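Local coordinates for putative superoxide reductase (Thermotoga maritima, PDB 3QZB) that probably catalyses the reduction of superoxide to hydrogen peroxide at a mononuclear iron centre, taking electrons from reduced rubredoxin, at the interface of chains A and B. Sequence-based numbering; all coordinates share one arbitrary frame. Chains: chain A/B, Putative superoxide reductase.

Contact 1: the interface of chains A and B. Residues chain A 72, 74, 81, 116-117; chain B 101-103.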
# COMPACT_ATOMS: atom_id res chain seq x y z
N PHE A 72 9.83 2.01 -13.20
CA PHE A 72 11.00 2.01 -14.06
C PHE A 72 10.66 1.22 -15.32
O PHE A 72 10.19 0.09 -15.24
CB PHE A 72 12.20 1.41 -13.36
CG PHE A 72 13.46 1.48 -14.16
CD1 PHE A 72 14.06 2.70 -14.45
CD2 PHE A 72 14.07 0.35 -14.70
CE1 PHE A 72 15.23 2.79 -15.20
CE2 PHE A 72 15.20 0.46 -15.45
CZ PHE A 72 15.80 1.66 -15.68
N PRO A 74 12.57 -0.26 -18.49
CA PRO A 74 13.89 -0.47 -19.07
C PRO A 74 13.83 -0.34 -20.59
O PRO A 74 12.94 -0.93 -21.22
CB PRO A 74 14.25 -1.89 -18.65
CG PRO A 74 13.28 -2.26 -17.56
CD PRO A 74 12.04 -1.49 -17.89
N TYR A 81 8.07 -1.68 -14.22
CA TYR A 81 8.29 -2.30 -12.96
C TYR A 81 8.03 -1.28 -11.88
O TYR A 81 8.54 -0.16 -11.94
CB TYR A 81 9.72 -2.89 -12.84
CG TYR A 81 9.99 -3.85 -13.98
CD1 TYR A 81 9.63 -5.16 -13.91
CD2 TYR A 81 10.39 -3.37 -15.20
CE1 TYR A 81 9.77 -6.01 -15.02
CE2 TYR A 81 10.53 -4.20 -16.27
CZ TYR A 81 10.24 -5.53 -16.18
OH TYR A 81 10.35 -6.37 -17.27
N ASN A 116 20.61 -1.63 -13.45
CA ASN A 116 21.66 -2.17 -14.28
C ASN A 116 21.46 -2.09 -15.74
O ASN A 116 22.34 -2.54 -16.49
CB ASN A 116 22.08 -3.53 -13.78
CG ASN A 116 20.97 -4.48 -13.90
OD1 ASN A 116 20.65 -4.92 -14.99
ND2 ASN A 116 20.37 -4.81 -12.78
N ARG A 117 20.40 -1.42 -16.16
CA ARG A 117 20.20 -1.05 -17.53
C ARG A 117 19.53 0.31 -17.61
O ARG A 117 18.74 0.65 -16.74
CB ARG A 117 19.31 -2.09 -18.31
CG ARG A 117 19.68 -3.58 -18.15
CD ARG A 117 19.19 -4.48 -19.26
NE ARG A 117 17.74 -4.52 -19.45
CZ ARG A 117 16.92 -5.45 -18.96
NH1 ARG A 117 17.27 -6.33 -18.02
NH2 ARG A 117 15.71 -5.47 -19.43
N GLY B 101 16.94 -9.03 -13.49
CA GLY B 101 16.19 -7.87 -13.95
C GLY B 101 16.99 -6.56 -13.82
O GLY B 101 18.08 -6.49 -13.22
N ALA B 102 16.41 -5.51 -14.36
CA ALA B 102 17.09 -4.22 -14.49
C ALA B 102 17.10 -3.37 -13.22
O ALA B 102 17.83 -2.39 -13.23
CB ALA B 102 16.45 -3.43 -15.60
N VAL B 103 16.25 -3.68 -12.24
CA VAL B 103 16.01 -2.70 -11.18
C VAL B 103 15.77 -3.37 -9.84
O VAL B 103 15.05 -4.39 -9.69
CB VAL B 103 14.86 -1.72 -11.52
CG1 VAL B 103 13.57 -2.45 -11.93
CG2 VAL B 103 14.59 -0.69 -10.42
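Two hydrogen bonds join A:Asn116, in the turn between strands 108-115 and 119-127, to consecutive carbonyls of the B:Gly101–B:Ala102 segment. The side-chain nitrogen ND2 of A:Asn116 gives a bond of 2.9 Å to B:Gly101 O, nearly straight at the hydrogen (167°). That oxygen lies in the amide plane, and the donor sits in the carbonyl plane on a lone pair. The backbone N of A:Asn116 binds B:Ala102 O, also at 2.9 Å, but is tilted by 33° from that carbonyl's plane. Chi1 of 64° places CG of A:Asn116 between its own backbone N and carbonyl carbon, which folds the amide back toward the partner so that backbone and side chain can both donate to the same stretch of chain.

The apolar contacts centre on the methyl CB of B:Ala102, which reaches A:Pro74 CG at 3.9 Å and lies 4.1 Å from CE2 of A:Phe72. One face of the A:Arg117 guanidinium also rests against this methyl. Next to it, the CD2 edge of the A:Phe72 ring lies beside B:Val103, 3.9 Å from its CB. The CG1 branch of B:Val103 also meets A:Tyr81 CB at 4.0 Å, bridging strands 65-74 and 81-87 of the other chain. The site docks the loop leading into the partner's strand 103-106 against these two strands and the 116-117 turn, probably helping to hold two subunits together.

Contact 2: the interface of chains A and B. Residues chain A 100-103; chain B 72, 74, 116-117.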
# COMPACT_ATOMS: atom_id res chain seq x y z
N ILE A 100 -6.98 19.59 13.42
CA ILE A 100 -6.32 19.96 14.68
C ILE A 100 -5.51 18.76 15.24
O ILE A 100 -5.08 18.80 16.39
CB ILE A 100 -7.24 20.62 15.75
CG1 ILE A 100 -8.28 19.59 16.16
CG2 ILE A 100 -7.88 22.03 15.25
CD1 ILE A 100 -9.13 20.15 17.40
N GLY A 101 -5.22 17.75 14.44
CA GLY A 101 -4.37 16.66 14.90
C GLY A 101 -2.88 17.05 14.95
O GLY A 101 -2.44 18.12 14.48
N ALA A 102 -2.10 16.15 15.51
CA ALA A 102 -0.69 16.41 15.81
C ALA A 102 0.25 16.28 14.62
O ALA A 102 1.39 16.68 14.77
CB ALA A 102 -0.24 15.49 16.90
N VAL A 103 -0.19 15.62 13.53
CA VAL A 103 0.80 15.19 12.53
C VAL A 103 0.23 15.26 11.12
O VAL A 103 -0.93 14.89 10.83
CB VAL A 103 1.37 13.79 12.82
CG1 VAL A 103 0.26 12.74 13.04
CG2 VAL A 103 2.39 13.31 11.79
N PHE B 72 3.33 7.78 14.26
CA PHE B 72 3.57 8.83 15.23
C PHE B 72 2.60 8.64 16.39
O PHE B 72 1.39 8.52 16.17
CB PHE B 72 3.41 10.20 14.62
CG PHE B 72 3.75 11.32 15.55
CD1 PHE B 72 5.05 11.52 15.99
CD2 PHE B 72 2.79 12.18 16.06
CE1 PHE B 72 5.39 12.54 16.86
CE2 PHE B 72 3.13 13.18 16.93
CZ PHE B 72 4.43 13.38 17.31
N PRO B 74 1.40 10.64 19.61
CA PRO B 74 1.51 11.92 20.31
C PRO B 74 1.45 11.71 21.82
O PRO B 74 0.57 10.98 22.31
CB PRO B 74 0.30 12.71 19.82
CG PRO B 74 -0.22 11.97 18.61
CD PRO B 74 0.14 10.54 18.87
N ASN B 116 2.88 19.10 15.35
CA ASN B 116 2.57 20.19 16.23
C ASN B 116 2.45 19.87 17.67
O ASN B 116 2.19 20.77 18.47
CB ASN B 116 1.45 21.02 15.68
CG ASN B 116 0.22 20.24 15.61
OD1 ASN B 116 -0.40 19.97 16.62
ND2 ASN B 116 -0.15 19.84 14.41
N ARG B 117 2.74 18.62 18.03
CA ARG B 117 2.89 18.23 19.39
C ARG B 117 3.99 17.18 19.51
O ARG B 117 4.19 16.39 18.59
CB ARG B 117 1.57 17.62 20.00
CG ARG B 117 0.27 18.41 19.75
CD ARG B 117 -0.84 18.12 20.74
NE ARG B 117 -1.31 16.74 20.77
CZ ARG B 117 -2.38 16.26 20.13
NH1 ARG B 117 -3.02 16.93 19.17
NH2 ARG B 117 -2.79 15.08 20.47
O HOH W 1 -5.94 16.99 18.49
O HOH W 2 -2.74 19.20 17.66
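The guanidinium of B:Arg117 carries the methyl CB of A:Ala102 on one face, 3.8 Å off the guanidinium plane and nearer its margin than its centre, while A:Ile100 O and water 2 lie in plane at its edge. The second flat group, the B:Asn116 amide, has A:Gly101 O in its plane, held by ND2. This is the immunoglobulin-like sandwich of the desulfoferrodoxin family, receiving a loop from its neighbour.

Direct contact between B:Arg117 and A:Ile100 is loose, and water carries the polar link. NH1 of B:Arg117 is bonded to water 2 at 2.7 Å and to water 1 at 3.0 Å. Both waters also bond to the A:Ile100 carbonyl oxygen, water 2 at 2.7 Å and water 1 at 2.9 Å from A:Ile100 O. Water 2 makes a further bond of 2.7 Å to OD1 of B:Asn116, so the amide is tied down at both ends and its rotation is fixed: ND2 toward protein, OD1 toward water.

The arginine gets there by leaving with CG anti to its carbonyl carbon (chi1 -48°) and then bending at chi3 (-61°), which lays the guanidinium across A:Ala102 instead of sending it straight outward. Its CG runs 4.1 Å from A:Ala102 CB, so that methyl is flanked by the arginine's aliphatic stem as well as its flat end. B:Pro74 and B:Phe72 border the methyl on other sides.

Contact 3: the interface of chains A and B. Residues chain A 87-90; chain B 82-85.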
# COMPACT_ATOMS: atom_id res chain seq x y z
N GLU A 87 3.17 6.19 0.53
CA GLU A 87 1.92 6.72 1.00
C GLU A 87 2.16 7.77 2.08
O GLU A 87 2.95 7.53 2.99
CB GLU A 87 1.04 5.59 1.56
CG GLU A 87 0.65 4.60 0.53
CD GLU A 87 -0.30 3.55 1.04
OE1 GLU A 87 -0.75 3.59 2.19
OE2 GLU A 87 -0.58 2.60 0.25
N PHE A 88 1.38 8.83 2.02
CA PHE A 88 1.44 9.98 2.94
C PHE A 88 0.11 9.98 3.68
O PHE A 88 -0.89 10.40 3.06
CB PHE A 88 1.68 11.26 2.15
CG PHE A 88 2.77 11.10 1.12
CD1 PHE A 88 4.08 10.75 1.51
CD2 PHE A 88 2.52 11.28 -0.22
CE1 PHE A 88 5.06 10.57 0.53
CE2 PHE A 88 3.52 11.06 -1.15
CZ PHE A 88 4.78 10.71 -0.77
N ASN A 89 0.09 9.46 4.92
CA ASN A 89 -1.15 9.03 5.49
C ASN A 89 -1.67 9.82 6.68
O ASN A 89 -2.70 9.48 7.24
CB ASN A 89 -1.11 7.54 5.81
CG ASN A 89 -1.03 6.69 4.55
OD1 ASN A 89 -1.34 7.19 3.46
ND2 ASN A 89 -0.61 5.42 4.68
N ALA A 90 -0.96 10.88 7.09
CA ALA A 90 -1.41 11.75 8.16
C ALA A 90 -1.76 13.11 7.59
O ALA A 90 -0.94 13.70 6.86
CB ALA A 90 -0.34 11.89 9.23
N GLU B 82 -0.67 6.53 11.42
CA GLU B 82 0.22 6.04 10.36
C GLU B 82 0.71 7.25 9.57
O GLU B 82 -0.05 7.90 8.85
CB GLU B 82 -0.51 5.06 9.44
CG GLU B 82 0.46 4.33 8.49
CD GLU B 82 -0.23 3.30 7.63
OE1 GLU B 82 -1.15 3.71 6.87
OE2 GLU B 82 0.16 2.10 7.69
N VAL B 83 1.96 7.58 9.73
CA VAL B 83 2.61 8.62 8.94
C VAL B 83 2.68 8.23 7.46
O VAL B 83 2.42 9.02 6.58
CB VAL B 83 4.01 8.92 9.51
CG1 VAL B 83 4.89 9.73 8.57
CG2 VAL B 83 3.88 9.60 10.88
N GLY B 84 3.01 6.95 7.20
CA GLY B 84 3.10 6.48 5.85
C GLY B 84 3.52 5.02 5.81
O GLY B 84 3.97 4.50 6.78
N ARG B 85 3.31 4.43 4.62
CA ARG B 85 3.82 3.10 4.29
C ARG B 85 4.62 3.28 3.03
O ARG B 85 4.15 3.91 2.06
CB ARG B 85 2.68 2.09 4.09
CG ARG B 85 3.19 0.70 3.62
CD ARG B 85 2.05 -0.26 3.51
NE ARG B 85 2.33 -1.48 2.76
CZ ARG B 85 2.18 -2.73 3.23
NH1 ARG B 85 2.10 -3.02 4.53
NH2 ARG B 85 2.17 -3.74 2.35
O HOH W 3 -2.98 8.21 9.62
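ND2 of A:Asn89 is gripped by two carboxylates, B:Glu82 across the interface and A:Glu87 in its own chain. The bond to B:Glu82 OE1 is short, 2.8 Å, yet bent (136° at the hydrogen), and it meets that oxygen from above the carboxylate plane. The bond to A:Glu87 OE1 is longer at 3.1 Å but straight (170°), nearly in the amide plane, and uses the anti lone pair. The two OE1 atoms of A:Glu87 and B:Glu82 stand 4.7 Å apart, and the amide nitrogen between them probably eases their repulsion. B:Glu82 reaches the amide with CG anti to its backbone N (chi1 -169°) and an extended chain, so that the two side chains run side by side in the same direction.

Backbone bonds run alongside. A:Glu87 N binds B:Arg85 O at 2.9 Å and A:Asn89 N binds B:Val83 O at 2.9 Å, a pattern like that of antiparallel strands, though A:Asn89 lies just past the end of strand 81-87. Water 3 links A:Asn89 O, at 2.7 Å, with B:Glu82 O, at 3.0 Å. Replacing A:Asn89 with a leucine would probably leave both carboxylates facing each other without the NH2 group that donates to each of them, and free the B:Glu82 side chain to turn away. The site joins the end of strand 81-87 and the loop after it to strand 81-87 of the partner, and probably continues strand pairing across the dimer.

Contacts 1 and 2 are twins with the chains exchanged, their C-alpha centres about 39 Å apart at opposite ends of the two-fold interface; they share residues 72, 74, 101-103 and 116-117. Contact 3 lies between them, about 27 Å from contact 1 and 13 Å from contact 2, and by symmetry has its own twin. Strand 81-87 links both kinds of site: A:Tyr81 belongs to contact 1, A:Glu87 to contact 3. Each subunit lends its segment around residues 101-103 to the other, while strand 81-87 of each appears to pair with its copy near the middle. This reciprocal arrangement probably makes a dimer within the four-copy deposited assembly.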